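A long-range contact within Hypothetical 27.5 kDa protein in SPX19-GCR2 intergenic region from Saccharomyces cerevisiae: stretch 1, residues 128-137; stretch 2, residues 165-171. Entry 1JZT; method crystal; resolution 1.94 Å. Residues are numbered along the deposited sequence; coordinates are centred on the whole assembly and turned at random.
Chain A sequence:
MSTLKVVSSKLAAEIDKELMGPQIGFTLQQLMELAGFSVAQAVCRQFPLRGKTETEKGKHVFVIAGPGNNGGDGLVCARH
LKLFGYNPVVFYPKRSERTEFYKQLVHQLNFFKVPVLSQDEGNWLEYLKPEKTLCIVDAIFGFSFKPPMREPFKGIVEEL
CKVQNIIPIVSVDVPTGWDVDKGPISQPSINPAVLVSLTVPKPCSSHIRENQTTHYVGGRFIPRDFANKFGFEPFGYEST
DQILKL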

ATOM      1  N   LEU A 128       6.063 -12.242  11.748  1.00 21.52           N
ATOM      2  CA  LEU A 128       5.529 -11.224  12.644  1.00 23.59           C
ATOM      3  C   LEU A 128       6.410 -11.105  13.883  1.00 25.42           C
ATOM      4  O   LEU A 128       5.959 -10.669  14.945  1.00 24.79           O
ATOM      5  N   LYS A 129       7.669 -11.505  13.736  1.00 26.22           N
ATOM      6  CA  LYS A 129       8.642 -11.435  14.821  1.00 27.50           C
ATOM      7  C   LYS A 129       9.635 -10.320  14.512  1.00 27.08           C
ATOM      8  O   LYS A 129      10.155 -10.233  13.400  1.00 27.29           O
ATOM      9  N   PRO A 130       9.910  -9.455  15.497  1.00 26.21           N
ATOM     10  CA  PRO A 130      10.834  -8.325  15.371  1.00 26.20           C
ATOM     11  C   PRO A 130      12.201  -8.636  14.761  1.00 25.75           C
ATOM     12  O   PRO A 130      12.680  -7.907  13.894  1.00 25.12           O
ATOM     13  N   GLU A 131      12.830  -9.713  15.214  1.00 25.22           N
ATOM     14  CA  GLU A 131      14.153 -10.070  14.713  1.00 25.42           C
ATOM     15  C   GLU A 131      14.194 -10.593  13.281  1.00 24.03           C
ATOM     16  O   GLU A 131      15.272 -10.811  12.732  1.00 24.35           O
ATOM     17  N   LYS A 132      13.033 -10.779  12.664  1.00 21.93           N
ATOM     18  CA  LYS A 132      13.010 -11.292  11.303  1.00 22.06           C
ATOM     19  C   LYS A 132      12.462 -10.313  10.271  1.00 19.55           C
ATOM     20  O   LYS A 132      12.773 -10.413   9.082  1.00 17.93           O
ATOM     21  N   THR A 133      11.661  -9.361  10.730  1.00 17.27           N
ATOM     22  CA  THR A 133      11.028  -8.402   9.835  1.00 15.70           C
ATOM     23  C   THR A 133      11.330  -6.939  10.148  1.00 14.59           C
ATOM     24  O   THR A 133      11.214  -6.504  11.291  1.00 15.13           O
ATOM     25  N   LEU A 134      11.710  -6.191   9.114  1.00 14.01           N
ATOM     26  CA  LEU A 134      12.026  -4.765   9.229  1.00 12.94           C
ATOM     27  C   LEU A 134      10.741  -3.950   9.324  1.00 12.17           C
ATOM     28  O   LEU A 134      10.618  -3.055  10.160  1.00 10.99           O
ATOM     29  N   CYS A 135       9.796  -4.249   8.440  1.00 11.03           N
ATOM     30  CA  CYS A 135       8.512  -3.562   8.433  1.00 11.08           C
ATOM     31  C   CYS A 135       7.520  -4.413   7.663  1.00 11.47           C
ATOM     32  O   CYS A 135       7.903  -5.321   6.915  1.00 11.42           O
ATOM     33  N   ILE A 136       6.242  -4.113   7.853  1.00 11.18           N
ATOM     34  CA  ILE A 136       5.176  -4.845   7.200  1.00 10.19           C
ATOM     35  C   ILE A 136       4.410  -3.917   6.274  1.00 10.24           C
ATOM     36  O   ILE A 136       4.081  -2.790   6.641  1.00 10.86           O
ATOM     37  N   VAL A 137       4.156  -4.381   5.058  1.00  8.70           N
ATOM     38  CA  VAL A 137       3.394  -3.587   4.111  1.00  6.66           C
ATOM     39  C   VAL A 137       1.979  -4.137   4.081  1.00  7.47           C
ATOM     40  O   VAL A 137       1.744  -5.298   3.702  1.00  9.81           O
ATOM     41  N   ASN A 165       2.845  -2.295  17.361  1.00 14.02           N
ATOM     42  CA  ASN A 165       3.524  -1.299  18.178  1.00 15.17           C
ATOM     43  C   ASN A 165       5.005  -1.640  18.307  1.00 14.98           C
ATOM     44  O   ASN A 165       5.776  -0.876  18.879  1.00 14.00           O
ATOM     45  N   ILE A 166       5.398  -2.792  17.772  1.00 13.46           N
ATOM     46  CA  ILE A 166       6.794  -3.205  17.811  1.00 14.29           C
ATOM     47  C   ILE A 166       7.353  -3.240  16.388  1.00 14.09           C
ATOM     48  O   ILE A 166       8.487  -2.824  16.149  1.00 14.16           O
ATOM     49  N   ILE A 167       6.547  -3.732  15.448  1.00 12.17           N
ATOM     50  CA  ILE A 167       6.935  -3.810  14.034  1.00 13.08           C
ATOM     51  C   ILE A 167       6.133  -2.749  13.263  1.00 11.66           C
ATOM     52  O   ILE A 167       4.899  -2.752  13.288  1.00 13.05           O
ATOM     53  N   PRO A 168       6.820  -1.832  12.564  1.00 11.37           N
ATOM     54  CA  PRO A 168       6.135  -0.781  11.809  1.00 10.88           C
ATOM     55  C   PRO A 168       5.333  -1.287  10.616  1.00 10.88           C
ATOM     56  O   PRO A 168       5.824  -2.092   9.824  1.00 11.25           O
ATOM     57  N   ILE A 169       4.100  -0.806  10.493  1.00 11.75           N
ATOM     58  CA  ILE A 169       3.234  -1.188   9.381  1.00 10.31           C
ATOM     59  C   ILE A 169       3.113  -0.018   8.403  1.00 10.20           C
ATOM     60  O   ILE A 169       2.883   1.125   8.811  1.00  7.03           O
ATOM     61  N   VAL A 170       3.287  -0.317   7.119  1.00  7.91           N
ATOM     62  CA  VAL A 170       3.179   0.679   6.053  1.00  7.37           C
ATOM     63  C   VAL A 170       1.890   0.346   5.301  1.00  9.58           C
ATOM     64  O   VAL A 170       1.842  -0.656   4.579  1.00  8.07           O
ATOM     65  N   SER A 171       0.855   1.172   5.467  1.00  8.91           N
ATOM     66  CA  SER A 171      -0.433   0.921   4.815  1.00  9.60           C
ATOM     67  C   SER A 171      -0.554   1.539   3.435  1.00  9.76           C
ATOM     68  O   SER A 171      -0.276   2.723   3.248  1.00  9.39           O
TER

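The most striking feature of this contact is how much of it lies outside the paired strands: Ile 167, a loop residue preceding strand 169-171, has more of its surface covered by the opposite stretch (102 Å²) than any other residue here. Its CA-to-CB bond points toward stretch 1, and with chi1 and chi2 both in the m well the side chain spreads its methyl groups over several partners. Ile 167 CD1 reaches the loop at Pro 130, where it lies 3.2 Å from CA and 3.5 Å from CG of that proline. CG2 of Ile 167 meets CD1 of Ile 136 at 3.6 Å and CG2 of Thr 133 at 4.0 Å. A single isoleucine thus touches Pro 130, Thr 133 and Ile 136 of stretch 1.

Pro 130, its ring in the C-gamma exo pucker, also meets Ile 166: Pro 130 CG and Ile 166 CG1 are 3.3 Å apart, a tight apolar approach. Ile 166 (chi1 t, chi2 p) points toward stretch 1 but remains exposed, so this end of the interface is open to its surroundings. The neighbouring Lys 129 and Glu 131 start away from stretch 2, and neither side chain makes a contact with it. The loop carrying them is held by its own backbone, with Lys 129 O accepting from Lys 132 N at 3.0 Å and from Thr 133 N at 3.2 Å. Thr 133, in the m rotamer, directs its CA-to-CB bond toward stretch 2 and offers CG2 to Ile 167, while its OG1 finds a hydrogen-bonding partner elsewhere in the structure.

Farther along, the strands run parallel, and the side chains alternate between the two faces of the sheet. Ile 136 and Ile 169 share one face, both with chi1 m and chi2 t; Ile 136 CB and Ile 169 CG1 approach to 4.2 Å, a looser fit than the one Ile 136 makes with Ile 167. Val 137 and Val 170 occupy the other face, both in the t rotamer. Cys 135, with chi1 p, packs its CB 3.7 Å from CG of Pro 168, whose ring is C-gamma endo, and its SG lies 4.3 Å from CG2 of Val 170. The Pro 168 ring also sits close to the backbone before the cysteine, with CG 3.3 Å from Leu 134 O, whereas the Leu 134 side chain starts away from stretch 2.

No side chain supplies a polar link across the interface; the hydrogen bonds belong to the backbone. Ile 136 N donates to Pro 168 O at 2.9 Å, and Val 170 N donates to Ile 136 O at 2.6 Å, both nearly linear. Ile 136 therefore uses both its amide and its carbonyl to reach residues flanking Ile 169, the usual arrangement of a parallel bridge. The CA-H...O contact from Ile 169 CA to Ile 136 O, at 3.3 Å, supplements this pairing, and Val 137 CA approaches Val 170 O at the same distance.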

ATOM      1  CB  LEU A 128       4.090 -11.558  13.048  1.00 23.51           C
ATOM      2  CG  LEU A 128       3.010 -11.172  12.033  1.00 25.32           C
ATOM      3  CD1 LEU A 128       3.244 -11.905  10.728  1.00 27.88           C
ATOM      4  CD2 LEU A 128       1.634 -11.498  12.590  1.00 23.72           C
ATOM      5  CB  LYS A 129       9.389 -12.761  14.962  1.00 27.49           C
ATOM      6  CG  LYS A 129       8.502 -13.933  15.329  1.00 30.56           C
ATOM      7  CD  LYS A 129       9.291 -15.231  15.368  1.00 32.76           C
ATOM      8  CE  LYS A 129       8.375 -16.415  15.645  1.00 35.78           C
ATOM      9  NZ  LYS A 129       9.090 -17.717  15.535  1.00 37.13           N
ATOM     10  CB  PRO A 130      10.951  -7.817  16.806  1.00 26.47           C
ATOM     11  CG  PRO A 130       9.608  -8.125  17.377  1.00 27.51           C
ATOM     12  CD  PRO A 130       9.330  -9.510  16.853  1.00 27.83           C
ATOM     13  CB  GLU A 131      14.820 -11.087  15.650  1.00 27.52           C
ATOM     14  CG  GLU A 131      13.904 -12.187  16.169  1.00 28.80           C
ATOM     15  CD  GLU A 131      12.930 -11.689  17.233  1.00 31.19           C
ATOM     16  OE1 GLU A 131      13.392 -11.145  18.263  1.00 32.17           O
ATOM     17  OE2 GLU A 131      11.703 -11.848  17.041  1.00 28.88           O
ATOM     18  CB  LYS A 132      12.199 -12.589  11.251  1.00 24.71           C
ATOM     19  CG  LYS A 132      12.356 -13.348   9.944  1.00 30.51           C
ATOM     20  CD  LYS A 132      12.035 -14.825  10.105  1.00 33.19           C
ATOM     21  CE  LYS A 132      12.446 -15.610   8.865  1.00 36.20           C
ATOM     22  NZ  LYS A 132      12.143 -17.066   8.994  1.00 37.96           N
ATOM     23  CB  THR A 133       9.511  -8.616   9.860  1.00 13.97           C
ATOM     24  OG1 THR A 133       9.221  -9.912   9.323  1.00 17.07           O
ATOM     25  CG2 THR A 133       8.795  -7.542   9.053  1.00 13.56           C
ATOM     26  CB  LEU A 134      12.823  -4.313   8.003  1.00 15.81           C
ATOM     27  CG  LEU A 134      12.941  -2.807   7.763  1.00 18.66           C
ATOM     28  CD1 LEU A 134      13.793  -2.147   8.854  1.00 20.10           C
ATOM     29  CD2 LEU A 134      13.562  -2.579   6.396  1.00 19.58           C
ATOM     30  CB  CYS A 135       8.622  -2.183   7.777  1.00 11.66           C
ATOM     31  SG  CYS A 135       8.838  -2.222   5.972  1.00 13.66           S
ATOM     32  CB  ILE A 136       4.201  -5.424   8.243  1.00 11.36           C
ATOM     33  CG1 ILE A 136       4.959  -6.353   9.191  1.00 11.44           C
ATOM     34  CG2 ILE A 136       3.061  -6.172   7.540  1.00 14.66           C
ATOM     35  CD1 ILE A 136       4.208  -6.658  10.481  1.00 11.10           C
ATOM     36  CB  VAL A 137       3.964  -3.658   2.681  1.00  7.38           C
ATOM     37  CG1 VAL A 137       3.071  -2.855   1.736  1.00  5.55           C
ATOM     38  CG2 VAL A 137       5.380  -3.120   2.658  1.00  6.11           C
ATOM     39  CB  ASN A 165       2.864  -1.203  19.555  1.00 18.00           C
ATOM     40  CG  ASN A 165       1.490  -0.574  19.484  1.00 20.26           C
ATOM     41  OD1 ASN A 165       1.359   0.620  19.213  1.00 22.94           O
ATOM     42  ND2 ASN A 165       0.455  -1.376  19.703  1.00 22.12           N
ATOM     43  CB  ILE A 166       6.970  -4.596  18.492  1.00 15.14           C
ATOM     44  CG1 ILE A 166       8.381  -5.137  18.226  1.00 17.95           C
ATOM     45  CG2 ILE A 166       5.937  -5.576  17.983  1.00 21.72           C
ATOM     46  CD1 ILE A 166       9.499  -4.213  18.682  1.00 22.49           C
ATOM     47  CB  ILE A 167       6.612  -5.208  13.441  1.00 13.86           C
ATOM     48  CG1 ILE A 167       7.199  -6.308  14.325  1.00 16.49           C
ATOM     49  CG2 ILE A 167       7.162  -5.326  12.019  1.00 13.67           C
ATOM     50  CD1 ILE A 167       8.681  -6.168  14.567  1.00 20.67           C
ATOM     51  CB  PRO A 168       7.277   0.133  11.382  1.00 11.36           C
ATOM     52  CG  PRO A 168       8.404  -0.837  11.181  1.00 10.81           C
ATOM     53  CD  PRO A 168       8.281  -1.716  12.407  1.00 10.55           C
ATOM     54  CB  ILE A 169       1.810  -1.574   9.865  1.00 10.80           C
ATOM     55  CG1 ILE A 169       1.860  -2.877  10.667  1.00  9.64           C
ATOM     56  CG2 ILE A 169       0.879  -1.721   8.670  1.00 10.04           C
ATOM     57  CD1 ILE A 169       0.529  -3.243  11.325  1.00 11.48           C
ATOM     58  CB  VAL A 170       4.363   0.568   5.056  1.00  5.92           C
ATOM     59  CG1 VAL A 170       4.204   1.592   3.934  1.00  6.55           C
ATOM     60  CG2 VAL A 170       5.694   0.770   5.793  1.00  5.32           C
ATOM     61  CB  SER A 171      -1.593   1.427   5.686  1.00  7.22           C
ATOM     62  OG  SER A 171      -1.782   0.606   6.821  1.00  8.74           O
TER